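Local coordinates for GlcNAc-alpha-1,4-Gal-releasing endo-beta-galactosidase (PDB 1UPS), which probably hydrolyses internal beta-galactosidic bonds in glycans to release the disaccharide GlcNAc-alpha-1,4-Gal, and binds a calcium ion, at residues 226-229 / 235-238; 180-185 / 215-220; 350-355 / 384-389; 390-395 / 399-404. All coordinates share one frame; numbering follows the deposited sequence.

In the fold
The four contacts mark two separate regions, the GH16 part and a later all-beta one. Contacts 1 and 2 lie in the GH16 part, with centres 9 Å apart. Contact 2 joins strand 181-187 of the six-stranded sheet to strand 215-221 of the eight-stranded sheet. Contact 1 is the hairpin 225-230/233-239, whose first strand pairs with 215-221. Contacts 3 and 4 come later in the chain, with centres 10 Å apart and about 25 to 30 Å from those of the first two. Their region is consistent with the ricin-like beta-trefoil assigned to this protein. Y402 of contact 4 touches the loop of contact 3. The four close one after another along the chain.

Contact 1: 226-229 / 235-238; sequences LKFY and FKVI
L226 pairs with I238 across an antiparallel hairpin. The two residues exchange straight backbone hydrogen bonds, L226 N to I238 O and I238 N to L226 O, both 2.8 Å. Their side chains leave on the same face, where L226 CB lies 4.2 Å from I238 CB. L226 O also receives a CA-H...O contact from V237.

K227 stands opposite V237 in a non-hydrogen-bonded pair. Its side chain and that of V237 lie side by side on the other face and point the same way. In the V237 conformer described they touch lightly, through K227 CG and V237 CG2. Beyond this point the extended lysine chain leads away.

F228 fills more of the contact. F228 N donates to K236 O. Its chi1 of -60° swings the ring beside the backbone N, where F228 CD2 rests 4.0 Å from K236 CB and F228 CE2 reaches I238 CD1 at 3.8 Å. K236 O comes to the ring edge, near its plane. F228 O takes two donors: F235 N at 2.8 Å and, weakly, K236 N at 3.3 Å. F235 and K236 thus both face F228, forming a classic beta bulge. The end of the F235 side chain leads away from 226-229, and its ring meets W182 of strand 181-187.

Y229 and K227 bond through their backbones to A218 and E220, joining the hairpin to strand 215-221. The F228 side chain packs on I184 of strand 181-187, I169 of strand 168-170 and M219. In the conformer described, K236 NZ is hydrogen-bonded to S201 OG of strand 199-204.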
loop_
_atom_site.group_PDB
_atom_site.type_symbol
_atom_site.label_atom_id
_atom_site.label_comp_id
_atom_site.label_asym_id
_atom_site.label_seq_id
_atom_site.Cartn_x
_atom_site.Cartn_y
_atom_site.Cartn_z
ATOM N N LEU A 226 0.438 0.952 6.617
ATOM C CA LEU A 226 0.849 1.379 5.281
ATOM C C LEU A 226 -0.349 2.059 4.618
ATOM O O LEU A 226 -1.421 1.464 4.478
ATOM C CB LEU A 226 1.291 0.168 4.428
ATOM C CG LEU A 226 2.294 -0.782 5.118
ATOM C CD1 LEU A 226 2.601 -1.952 4.200
ATOM C CD2 LEU A 226 3.571 -0.036 5.484
ATOM N N LYS A 227 -0.160 3.308 4.212
ATOM C CA LYS A 227 -1.246 4.068 3.592
ATOM C C LYS A 227 -0.800 4.485 2.204
ATOM O O LYS A 227 0.281 5.067 2.039
ATOM C CB LYS A 227 -1.582 5.283 4.462
ATOM C CG LYS A 227 -2.305 4.855 5.736
ATOM C CD LYS A 227 -2.694 6.011 6.624
ATOM C CE LYS A 227 -3.430 5.472 7.874
ATOM N NZ LYS A 227 -4.003 6.614 8.690
ATOM N N PHE A 228 -1.624 4.160 1.206
ATOM C CA PHE A 228 -1.269 4.371 -0.199
ATOM C C PHE A 228 -2.113 5.479 -0.812
ATOM O O PHE A 228 -3.320 5.479 -0.635
ATOM C CB PHE A 228 -1.476 3.060 -0.960
ATOM C CG PHE A 228 -0.634 1.940 -0.424
ATOM C CD1 PHE A 228 0.655 1.736 -0.904
ATOM C CD2 PHE A 228 -1.119 1.128 0.591
ATOM C CE1 PHE A 228 1.463 0.695 -0.375
ATOM C CE2 PHE A 228 -0.332 0.086 1.127
ATOM C CZ PHE A 228 0.953 -0.116 0.637
ATOM N N TYR A 229 -1.457 6.399 -1.532
ATOM C CA TYR A 229 -2.091 7.609 -2.072
ATOM C C TYR A 229 -1.902 7.701 -3.581
ATOM O O TYR A 229 -0.791 7.496 -4.083
ATOM C CB TYR A 229 -1.477 8.869 -1.431
ATOM C CG TYR A 229 -1.686 8.941 0.054
ATOM C CD1 TYR A 229 -2.771 9.641 0.589
ATOM C CD2 TYR A 229 -0.810 8.286 0.933
ATOM C CE1 TYR A 229 -2.972 9.688 1.968
ATOM C CE2 TYR A 229 -1.012 8.319 2.295
ATOM C CZ TYR A 229 -2.091 9.032 2.807
ATOM O OH TYR A 229 -2.293 9.064 4.178
ATOM N N PHE A 235 -6.045 5.874 -1.103
ATOM C CA PHE A 235 -6.540 4.871 -2.056
ATOM C C PHE A 235 -6.637 3.481 -1.401
ATOM O O PHE A 235 -7.561 2.707 -1.713
ATOM C CB PHE A 235 -5.610 4.846 -3.290
ATOM C CG PHE A 235 -5.978 3.814 -4.353
ATOM C CD1 PHE A 235 -6.998 4.064 -5.264
ATOM C CD2 PHE A 235 -5.257 2.629 -4.460
ATOM C CE1 PHE A 235 -7.312 3.122 -6.271
ATOM C CE2 PHE A 235 -5.566 1.675 -5.449
ATOM C CZ PHE A 235 -6.588 1.935 -6.355
ATOM N N LYS A 236 -5.722 3.187 -0.474
ATOM C CA LYS A 236 -5.669 1.873 0.209
ATOM C C LYS A 236 -4.964 1.996 1.558
ATOM O O LYS A 236 -4.033 2.794 1.715
ATOM C CB LYS A 236 -4.903 0.858 -0.646
ATOM C CG LYS A 236 -4.920 -0.565 -0.070
ATOM C CD LYS A 236 -4.264 -1.550 -0.995
ATOM C CE LYS A 236 -4.266 -2.992 -0.446
ATOM N NZ LYS A 236 -3.726 -3.983 -1.470
ATOM N N VAL A 237 -5.390 1.172 2.516
ATOM C CA VAL A 237 -4.745 1.107 3.817
ATOM C C VAL A 237 -4.511 -0.345 4.193
ATOM O O VAL A 237 -5.403 -1.183 4.023
ATOM C CB VAL A 237 -5.633 1.727 4.928
ATOM C CG1 VAL A 237 -4.946 1.627 6.291
ATOM C CG2 VAL A 237 -5.958 3.162 4.616
ATOM N N ILE A 238 -3.297 -0.632 4.670
ATOM C CA ILE A 238 -2.988 -1.925 5.261
ATOM C C ILE A 238 -2.548 -1.673 6.703
ATOM O O ILE A 238 -1.601 -0.920 6.933
ATOM C CB ILE A 238 -1.879 -2.624 4.457
ATOM C CG1 ILE A 238 -2.383 -2.977 3.052
ATOM C CG2 ILE A 238 -1.338 -3.871 5.238
ATOM C CD1 ILE A 238 -1.272 -3.502 2.110
#

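Contact 2: 180-185 / 215-220; sequences DTWRIA and HIYAME
W182 and Y217 face each other across a gap too wide for pairing: their CA atoms are 9.1 Å apart, and no direct hydrogen bond joins the two strands. Side chains fill the space between. Both CB atoms point toward the opposite strand, and the two side chains slide past each other in opposite directions.

The rings form a T-shaped pair. The edge of Y217 meets the face of W182, with the planes at 72° and the tyrosine centroid 4.9 Å from that of the five-membered ring. Y217 CD2 does most of the touching. Y217 CD2 sits 3.6 Å from W182 CE2, over the middle of the indole. CG of W182 is anti to its own backbone nitrogen (chi1 175°), which carries the ring out across the gap. I184 CD1, from the same strand as W182, covers the other face of the indole, so the ring is held from both sides. A218 O lies at the indole edge, in its plane, 3.9 Å from W182 CH2.

W182 NE1 bonds to I171 O. A water donates to T181 O at 2.9 Å and has a weak bond with Y217 OH at 3.3 Å, a weak water-mediated link between the strands. The ring of F235 meets that of W182, their planes about 15° apart, and F228 and Y230 also pack on it.

Strand 181-187 belongs to the six-stranded sheet and 215-221 to the eight-stranded one. This buried aromatic contact is part of the core between the two sheets, as in the beta-sandwich jelly roll of GH16 enzymes.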
loop_
_atom_site.group_PDB
_atom_site.type_symbol
_atom_site.label_atom_id
_atom_site.label_comp_id
_atom_site.label_asym_id
_atom_site.label_seq_id
_atom_site.Cartn_x
_atom_site.Cartn_y
_atom_site.Cartn_z
ATOM N N ASP A 180 -6.477 0.272 -16.271
ATOM C CA ASP A 180 -7.160 1.209 -15.360
ATOM C C ASP A 180 -6.913 0.916 -13.876
ATOM O O ASP A 180 -7.568 1.524 -13.018
ATOM C CB ASP A 180 -8.663 1.278 -15.647
ATOM C CG ASP A 180 -9.364 -0.080 -15.588
ATOM O OD1 ASP A 180 -8.722 -1.139 -15.343
ATOM O OD2 ASP A 180 -10.595 -0.175 -15.791
ATOM N N THR A 181 -5.962 0.023 -13.572
ATOM C CA THR A 181 -5.749 -0.407 -12.174
ATOM C C THR A 181 -4.478 0.141 -11.545
ATOM O O THR A 181 -3.599 0.671 -12.231
ATOM C CB THR A 181 -5.688 -1.954 -12.055
ATOM O OG1 THR A 181 -4.536 -2.428 -12.783
ATOM C CG2 THR A 181 -6.916 -2.637 -12.709
ATOM N N TRP A 182 -4.415 0.008 -10.219
ATOM C CA TRP A 182 -3.180 0.159 -9.462
ATOM C C TRP A 182 -3.139 -1.069 -8.541
ATOM O O TRP A 182 -3.931 -1.195 -7.599
ATOM C CB TRP A 182 -3.166 1.481 -8.656
ATOM C CG TRP A 182 -1.954 1.628 -7.751
ATOM C CD1 TRP A 182 -0.804 0.853 -7.755
ATOM C CD2 TRP A 182 -1.766 2.605 -6.713
ATOM N NE1 TRP A 182 0.070 1.296 -6.785
ATOM C CE2 TRP A 182 -0.490 2.366 -6.134
ATOM C CE3 TRP A 182 -2.538 3.678 -6.226
ATOM C CZ2 TRP A 182 0.023 3.144 -5.087
ATOM C CZ3 TRP A 182 -2.030 4.439 -5.171
ATOM C CH2 TRP A 182 -0.754 4.174 -4.626
ATOM N N ARG A 183 -2.228 -1.984 -8.856
ATOM C CA ARG A 183 -2.027 -3.202 -8.083
ATOM C C ARG A 183 -1.077 -2.929 -6.921
ATOM O O ARG A 183 0.015 -2.399 -7.118
ATOM C CB ARG A 183 -1.419 -4.276 -8.995
ATOM C CG ARG A 183 -1.309 -5.647 -8.343
ATOM C CD ARG A 183 -0.918 -6.731 -9.374
ATOM N NE ARG A 183 -0.635 -8.046 -8.797
ATOM C CZ ARG A 183 -1.375 -9.140 -8.977
ATOM N NH1 ARG A 183 -2.508 -9.113 -9.683
ATOM N NH2 ARG A 183 -0.994 -10.282 -8.408
ATOM N N ILE A 184 -1.506 -3.319 -5.721
ATOM C CA ILE A 184 -0.741 -3.130 -4.482
ATOM C C ILE A 184 -0.767 -4.475 -3.749
ATOM O O ILE A 184 -1.818 -5.144 -3.699
ATOM C CB ILE A 184 -1.391 -2.039 -3.604
ATOM C CG1 ILE A 184 -1.346 -0.675 -4.288
ATOM C CG2 ILE A 184 -0.670 -1.921 -2.236
ATOM C CD1 ILE A 184 -2.357 0.345 -3.714
ATOM N N ALA A 185 0.375 -4.886 -3.195
ATOM C CA ALA A 185 0.438 -6.177 -2.486
ATOM C C ALA A 185 1.456 -6.143 -1.350
ATOM O O ALA A 185 2.313 -5.263 -1.307
ATOM C CB ALA A 185 0.766 -7.335 -3.473
ATOM N N HIS A 215 1.244 9.995 -13.247
ATOM C CA HIS A 215 0.472 10.112 -12.008
ATOM C C HIS A 215 1.383 9.902 -10.812
ATOM O O HIS A 215 2.509 9.443 -10.967
ATOM C CB HIS A 215 -0.722 9.154 -12.013
ATOM C CG HIS A 215 -1.760 9.561 -13.003
ATOM N ND1 HIS A 215 -2.767 10.450 -12.690
ATOM C CD2 HIS A 215 -1.879 9.302 -14.329
ATOM C CE1 HIS A 215 -3.499 10.677 -13.770
ATOM N NE2 HIS A 215 -2.978 9.999 -14.780
ATOM N N ILE A 216 0.916 10.308 -9.636
ATOM C CA ILE A 216 1.723 10.233 -8.431
ATOM C C ILE A 216 1.233 9.054 -7.588
ATOM O O ILE A 216 0.033 8.932 -7.300
ATOM C CB ILE A 216 1.679 11.598 -7.630
ATOM C CG1 ILE A 216 2.260 12.742 -8.488
ATOM C CG2 ILE A 216 2.476 11.494 -6.349
ATOM C CD1 ILE A 216 2.274 14.131 -7.796
ATOM N N TYR A 217 2.176 8.200 -7.195
ATOM C CA TYR A 217 1.917 7.038 -6.347
ATOM C C TYR A 217 2.744 7.207 -5.086
ATOM O O TYR A 217 3.936 7.500 -5.156
ATOM C CB TYR A 217 2.352 5.742 -7.069
ATOM C CG TYR A 217 1.634 5.557 -8.395
ATOM C CD1 TYR A 217 2.207 5.995 -9.591
ATOM C CD2 TYR A 217 0.373 4.959 -8.443
ATOM C CE1 TYR A 217 1.540 5.818 -10.829
ATOM C CE2 TYR A 217 -0.304 4.780 -9.656
ATOM C CZ TYR A 217 0.292 5.226 -10.841
ATOM O OH TYR A 217 -0.370 5.061 -12.034
ATOM N N ALA A 218 2.123 7.014 -3.932
ATOM C CA ALA A 218 2.843 7.209 -2.674
ATOM C C ALA A 218 2.393 6.235 -1.600
ATOM O O ALA A 218 1.256 5.742 -1.618
ATOM C CB ALA A 218 2.698 8.676 -2.170
ATOM N N MET A 219 3.316 5.958 -0.681
ATOM C CA MET A 219 3.030 5.174 0.505
ATOM C C MET A 219 3.583 5.890 1.733
ATOM O O MET A 219 4.772 6.245 1.782
ATOM C CB MET A 219 3.668 3.775 0.412
ATOM C CG MET A 219 3.576 3.015 1.760
ATOM S SD MET A 219 4.505 1.451 1.733
ATOM C CE MET A 219 6.157 2.060 1.786
ATOM N N GLU A 220 2.734 6.069 2.742
ATOM C CA GLU A 220 3.236 6.469 4.051
ATOM C C GLU A 220 3.288 5.238 4.946
ATOM O O GLU A 220 2.267 4.581 5.196
ATOM C CB GLU A 220 2.394 7.589 4.698
ATOM C CG GLU A 220 3.063 8.103 5.978
ATOM C CD GLU A 220 2.775 9.569 6.288
ATOM O OE1 GLU A 220 3.718 10.314 6.634
ATOM O OE2 GLU A 220 1.611 9.971 6.199
HETATM O O HOH W 1 -1.078 1.907 -11.353
#

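Contact 3: 350-355 / 384-389; sequences ENQTGY and RWKPNM
The indole of W385 meets Q352 and E350 with its six-membered ring. One face of the indole is covered by its neighbour K386, whose CE stands 3.6 Å above the plane, over the centre. The bend of the lysine chain at chi2 (-68°) folds it back there. Q352 and E350 approach the ring obliquely. The amide plane of Q352 is turned 62° from the ring, and the two side chains cross at about a right angle. Q352 NE2 comes to 3.4 Å from W385 CH2, and Q352 CG to 3.7 Å from W385 CZ3. E350 O lies 3.6 Å from W385 CZ3. Q352 OE1 turns to the lysine instead, at 3.5 Å from K386 CE.

The contact joins the loop between strands 346-348 and 357-359 to that between 378-383 and 390-392, in the region consistent with a ricin-like beta-trefoil. Q352 also packs on Y402. E350 OE2 is hydrogen-bonded to S367 OG, and W385 packs on S367 and W366.

No hydrogen bond or salt bridge crosses between the segments. This surface contact therefore depends on van der Waals packing, probably with a mild electrostatic attraction between Q352 OE1 and the positive end of K386.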
loop_
_atom_site.group_PDB
_atom_site.type_symbol
_atom_site.label_atom_id
_atom_site.label_comp_id
_atom_site.label_asym_id
_atom_site.label_seq_id
_atom_site.Cartn_x
_atom_site.Cartn_y
_atom_site.Cartn_z
ATOM N N GLU A 350 -23.806 -9.494 14.947
ATOM C CA GLU A 350 -23.978 -10.921 15.293
ATOM C C GLU A 350 -25.398 -11.468 15.084
ATOM O O GLU A 350 -25.569 -12.586 14.569
ATOM C CB GLU A 350 -23.509 -11.195 16.730
ATOM C CG GLU A 350 -23.395 -12.692 17.068
ATOM C CD GLU A 350 -22.191 -13.378 16.439
ATOM O OE1 GLU A 350 -22.075 -14.625 16.576
ATOM O OE2 GLU A 350 -21.350 -12.699 15.802
ATOM N N ASN A 351 -26.409 -10.691 15.475
ATOM C CA ASN A 351 -27.792 -11.156 15.382
ATOM C C ASN A 351 -28.478 -10.861 14.043
ATOM O O ASN A 351 -29.639 -11.251 13.840
ATOM C CB ASN A 351 -28.624 -10.646 16.570
ATOM C CG ASN A 351 -28.237 -11.307 17.885
ATOM O OD1 ASN A 351 -28.408 -12.524 18.059
ATOM N ND2 ASN A 351 -27.725 -10.509 18.827
ATOM N N GLN A 352 -27.756 -10.182 13.145
ATOM C CA GLN A 352 -28.213 -9.909 11.776
ATOM C C GLN A 352 -29.637 -9.340 11.736
ATOM O O GLN A 352 -30.556 -9.932 11.132
ATOM C CB GLN A 352 -28.106 -11.165 10.895
ATOM C CG GLN A 352 -26.684 -11.689 10.708
ATOM C CD GLN A 352 -26.628 -12.857 9.732
ATOM O OE1 GLN A 352 -26.591 -12.650 8.520
ATOM N NE2 GLN A 352 -26.653 -14.085 10.259
ATOM N N THR A 353 -29.804 -8.193 12.381
ATOM C CA THR A 353 -31.099 -7.537 12.520
ATOM C C THR A 353 -31.370 -6.461 11.461
ATOM O O THR A 353 -32.466 -5.862 11.439
ATOM C CB THR A 353 -31.192 -6.866 13.899
ATOM O OG1 THR A 353 -30.290 -5.745 13.947
ATOM C CG2 THR A 353 -30.698 -7.803 15.006
ATOM N N GLY A 354 -30.373 -6.212 10.613
ATOM C CA GLY A 354 -30.396 -5.096 9.681
ATOM C C GLY A 354 -29.811 -3.820 10.278
ATOM O O GLY A 354 -29.604 -2.838 9.555
ATOM N N TYR A 355 -29.552 -3.841 11.588
ATOM C CA TYR A 355 -28.999 -2.684 12.304
ATOM C C TYR A 355 -27.693 -3.019 12.992
ATOM O O TYR A 355 -27.481 -4.160 13.436
ATOM C CB TYR A 355 -30.013 -2.137 13.331
ATOM C CG TYR A 355 -31.292 -1.659 12.680
ATOM C CD1 TYR A 355 -31.406 -0.349 12.189
ATOM C CD2 TYR A 355 -32.378 -2.525 12.523
ATOM C CE1 TYR A 355 -32.587 0.086 11.563
ATOM C CE2 TYR A 355 -33.553 -2.111 11.902
ATOM C CZ TYR A 355 -33.656 -0.806 11.421
ATOM O OH TYR A 355 -34.832 -0.397 10.809
ATOM N N ARG A 384 -16.465 -8.166 8.043
ATOM C CA ARG A 384 -15.650 -9.341 7.709
ATOM C C ARG A 384 -16.514 -10.603 7.577
ATOM O O ARG A 384 -16.375 -11.375 6.611
ATOM C CB ARG A 384 -14.563 -9.576 8.762
ATOM C CG ARG A 384 -13.579 -10.690 8.371
ATOM C CD ARG A 384 -12.683 -11.127 9.496
ATOM N NE ARG A 384 -11.694 -12.108 9.038
ATOM C CZ ARG A 384 -10.617 -12.466 9.731
ATOM N NH1 ARG A 384 -10.393 -11.955 10.935
ATOM N NH2 ARG A 384 -9.772 -13.363 9.223
ATOM N N TRP A 385 -17.392 -10.818 8.556
ATOM C CA TRP A 385 -18.260 -11.999 8.580
ATOM C C TRP A 385 -19.178 -12.015 7.359
ATOM O O TRP A 385 -19.359 -13.060 6.710
ATOM C CB TRP A 385 -19.092 -11.991 9.860
ATOM C CG TRP A 385 -19.900 -13.244 10.123
ATOM C CD1 TRP A 385 -19.543 -14.555 9.848
ATOM C CD2 TRP A 385 -21.186 -13.303 10.733
ATOM N NE1 TRP A 385 -20.545 -15.408 10.252
ATOM C CE2 TRP A 385 -21.567 -14.667 10.796
ATOM C CE3 TRP A 385 -22.073 -12.334 11.234
ATOM C CZ2 TRP A 385 -22.788 -15.077 11.340
ATOM C CZ3 TRP A 385 -23.277 -12.743 11.782
ATOM C CH2 TRP A 385 -23.629 -14.105 11.823
ATOM N N LYS A 386 -19.734 -10.845 7.043
ATOM C CA LYS A 386 -20.645 -10.698 5.903
ATOM C C LYS A 386 -20.133 -9.620 4.954
ATOM O O LYS A 386 -20.594 -8.469 5.002
ATOM C CB LYS A 386 -22.066 -10.357 6.386
ATOM C CG LYS A 386 -22.705 -11.362 7.365
ATOM C CD LYS A 386 -23.028 -12.708 6.709
ATOM C CE LYS A 386 -23.398 -13.750 7.768
ATOM N NZ LYS A 386 -23.483 -15.133 7.207
ATOM N N PRO A 387 -19.184 -9.986 4.090
ATOM C CA PRO A 387 -18.436 -9.008 3.291
ATOM C C PRO A 387 -19.223 -8.240 2.217
ATOM O O PRO A 387 -18.633 -7.368 1.562
ATOM C CB PRO A 387 -17.303 -9.850 2.685
ATOM C CG PRO A 387 -17.842 -11.214 2.628
ATOM C CD PRO A 387 -18.720 -11.368 3.841
ATOM N N ASN A 388 -20.508 -8.540 2.036
ATOM C CA ASN A 388 -21.348 -7.684 1.182
ATOM C C ASN A 388 -21.993 -6.516 1.946
ATOM O O ASN A 388 -22.635 -5.660 1.347
ATOM C CB ASN A 388 -22.447 -8.498 0.495
ATOM C CG ASN A 388 -21.924 -9.310 -0.679
ATOM O OD1 ASN A 388 -20.986 -8.897 -1.376
ATOM N ND2 ASN A 388 -22.534 -10.466 -0.911
ATOM N N MET A 389 -21.811 -6.489 3.264
ATOM C CA MET A 389 -22.548 -5.566 4.123
ATOM C C MET A 389 -21.665 -4.403 4.546
ATOM O O MET A 389 -20.554 -4.622 5.027
ATOM C CB MET A 389 -23.052 -6.304 5.373
ATOM C CG MET A 389 -23.945 -7.511 5.073
ATOM S SD MET A 389 -25.433 -6.999 4.220
ATOM C CE MET A 389 -25.540 -8.161 2.875
#

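Contact 4: 390-395 / 399-404; sequences SIHTES and VLQYGN
H392 and Q401 lie across the hairpin from each other, with the imidazole and amide planes 59° apart. Q401 CB sits over one face of the ring in a CH-pi contact, 3.9 Å from the centroid of H392. The edge of the same ring is held by polar partners. H392 ND1 accepts from E394 N in the ring plane at 2.9 Å. A water in that plane bonds to H392 NE2 and donates to Y402 O. G403 has no side chain, which lets the imidazole edge lie directly against its backbone.

The Q401 chain is extended beyond CG (chi2 168°) and carries its amide past the histidine to S395. S395 N donates to Q401 OE1 at 3.0 Å, on a lone pair in the carbonyl plane. Q401 NE2 in turn donates to S395 OG, also at 3.0 Å. This two-bond grip fixes the rotation of the amide.

On the face of I391 and Y402, I391 CG2 presses on L400 CD1 at 3.4 Å, a tight fit. T393 CG2 touches L400 CD1 at 4.0 Å. S390 pairs with G403, and H392 with Q401, each through two backbone hydrogen bonds.

The hairpin packs on several neighbours. L400 and T393 pack on W414 of strand 414-419. I391 makes a backbone hydrogen bond with F381 of strand 378-383, and Y402 OH a weak one with G354 N in the loop before 357-359.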
loop_
_atom_site.group_PDB
_atom_site.type_symbol
_atom_site.label_atom_id
_atom_site.label_comp_id
_atom_site.label_asym_id
_atom_site.label_seq_id
_atom_site.Cartn_x
_atom_site.Cartn_y
_atom_site.Cartn_z
ATOM N N SER A 390 -22.159 -3.174 4.364
ATOM C CA SER A 390 -21.448 -1.974 4.791
ATOM C C SER A 390 -22.304 -1.188 5.799
ATOM O O SER A 390 -23.525 -1.355 5.858
ATOM C CB SER A 390 -21.058 -1.091 3.600
ATOM O OG SER A 390 -22.196 -0.655 2.881
ATOM N N ILE A 391 -21.647 -0.331 6.576
ATOM C CA ILE A 391 -22.323 0.544 7.535
ATOM C C ILE A 391 -22.894 1.749 6.795
ATOM O O ILE A 391 -22.179 2.422 6.054
ATOM C CB ILE A 391 -21.333 1.021 8.612
ATOM C CG1 ILE A 391 -20.698 -0.195 9.315
ATOM C CG2 ILE A 391 -22.075 1.917 9.606
ATOM C CD1 ILE A 391 -19.849 0.166 10.564
ATOM N N HIS A 392 -24.184 2.009 6.971
ATOM C CA HIS A 392 -24.839 3.086 6.198
ATOM C C HIS A 392 -26.087 3.617 6.897
ATOM O O HIS A 392 -26.567 3.017 7.871
ATOM C CB HIS A 392 -25.210 2.614 4.776
ATOM C CG HIS A 392 -26.342 1.631 4.750
ATOM N ND1 HIS A 392 -27.670 2.015 4.812
ATOM C CD2 HIS A 392 -26.346 0.274 4.709
ATOM C CE1 HIS A 392 -28.439 0.939 4.796
ATOM N NE2 HIS A 392 -27.661 -0.131 4.733
ATOM N N THR A 393 -26.607 4.748 6.411
ATOM C CA THR A 393 -27.908 5.258 6.880
ATOM C C THR A 393 -28.832 5.580 5.701
ATOM O O THR A 393 -29.470 6.631 5.669
ATOM C CB THR A 393 -27.796 6.506 7.840
ATOM O OG1 THR A 393 -27.201 7.614 7.139
ATOM C CG2 THR A 393 -26.846 6.236 9.009
ATOM N N GLU A 394 -28.912 4.671 4.735
ATOM C CA GLU A 394 -29.654 4.937 3.499
ATOM C C GLU A 394 -31.180 5.042 3.697
ATOM O O GLU A 394 -31.872 5.577 2.825
ATOM C CB GLU A 394 -29.292 3.912 2.405
ATOM C CG GLU A 394 -29.930 4.131 1.019
ATOM C CD GLU A 394 -29.671 5.497 0.377
ATOM O OE1 GLU A 394 -30.461 5.895 -0.526
ATOM O OE2 GLU A 394 -28.690 6.182 0.747
ATOM N N SER A 395 -31.700 4.531 4.819
ATOM C CA SER A 395 -33.120 4.717 5.157
ATOM C C SER A 395 -33.359 5.971 6.008
ATOM O O SER A 395 -34.511 6.368 6.222
ATOM C CB SER A 395 -33.682 3.480 5.858
ATOM O OG SER A 395 -33.528 2.334 5.031
ATOM N N VAL A 399 -30.917 6.012 13.131
ATOM C CA VAL A 399 -30.116 4.935 13.718
ATOM C C VAL A 399 -29.239 4.293 12.647
ATOM O O VAL A 399 -29.493 4.460 11.453
ATOM C CB VAL A 399 -31.000 3.831 14.382
ATOM C CG1 VAL A 399 -31.674 4.380 15.644
ATOM C CG2 VAL A 399 -32.056 3.301 13.411
ATOM N N LEU A 400 -28.231 3.538 13.075
ATOM C CA LEU A 400 -27.218 3.001 12.166
ATOM C C LEU A 400 -27.597 1.645 11.595
ATOM O O LEU A 400 -27.970 0.725 12.337
ATOM C CB LEU A 400 -25.886 2.866 12.906
ATOM C CG LEU A 400 -24.603 2.725 12.095
ATOM C CD1 LEU A 400 -24.429 3.876 11.119
ATOM C CD2 LEU A 400 -23.387 2.646 13.054
ATOM N N GLN A 401 -27.492 1.525 10.273
ATOM C CA GLN A 401 -27.859 0.291 9.564
ATOM C C GLN A 401 -26.629 -0.424 9.016
ATOM O O GLN A 401 -25.540 0.145 8.966
ATOM C CB GLN A 401 -28.777 0.611 8.382
ATOM C CG GLN A 401 -30.109 1.283 8.740
ATOM C CD GLN A 401 -30.804 1.814 7.515
ATOM O OE1 GLN A 401 -30.694 3.010 7.199
ATOM N NE2 GLN A 401 -31.497 0.928 6.792
ATOM N N TYR A 402 -26.801 -1.679 8.601
ATOM C CA TYR A 402 -25.845 -2.288 7.678
ATOM C C TYR A 402 -26.684 -2.854 6.529
ATOM O O TYR A 402 -27.874 -3.161 6.706
ATOM C CB TYR A 402 -24.973 -3.392 8.332
ATOM C CG TYR A 402 -25.769 -4.637 8.652
ATOM C CD1 TYR A 402 -26.337 -4.812 9.917
ATOM C CD2 TYR A 402 -26.021 -5.603 7.665
ATOM C CE1 TYR A 402 -27.103 -5.945 10.207
ATOM C CE2 TYR A 402 -26.791 -6.725 7.937
ATOM C CZ TYR A 402 -27.320 -6.889 9.209
ATOM O OH TYR A 402 -28.098 -7.990 9.454
ATOM N N GLY A 403 -26.062 -2.980 5.367
ATOM C CA GLY A 403 -26.712 -3.569 4.208
ATOM C C GLY A 403 -25.772 -3.522 3.019
ATOM O O GLY A 403 -24.661 -2.989 3.108
ATOM N N ASN A 404 -26.239 -4.061 1.902
ATOM C CA ASN A 404 -25.493 -4.027 0.657
ATOM C C ASN A 404 -25.936 -2.795 -0.140
ATOM O O ASN A 404 -27.047 -2.750 -0.675
ATOM C CB ASN A 404 -25.726 -5.340 -0.130
ATOM C CG ASN A 404 -24.837 -5.456 -1.355
ATOM O OD1 ASN A 404 -24.192 -4.488 -1.752
ATOM N ND2 ASN A 404 -24.784 -6.658 -1.959
HETATM O O HOH W 2 -29.891 -1.905 4.504
#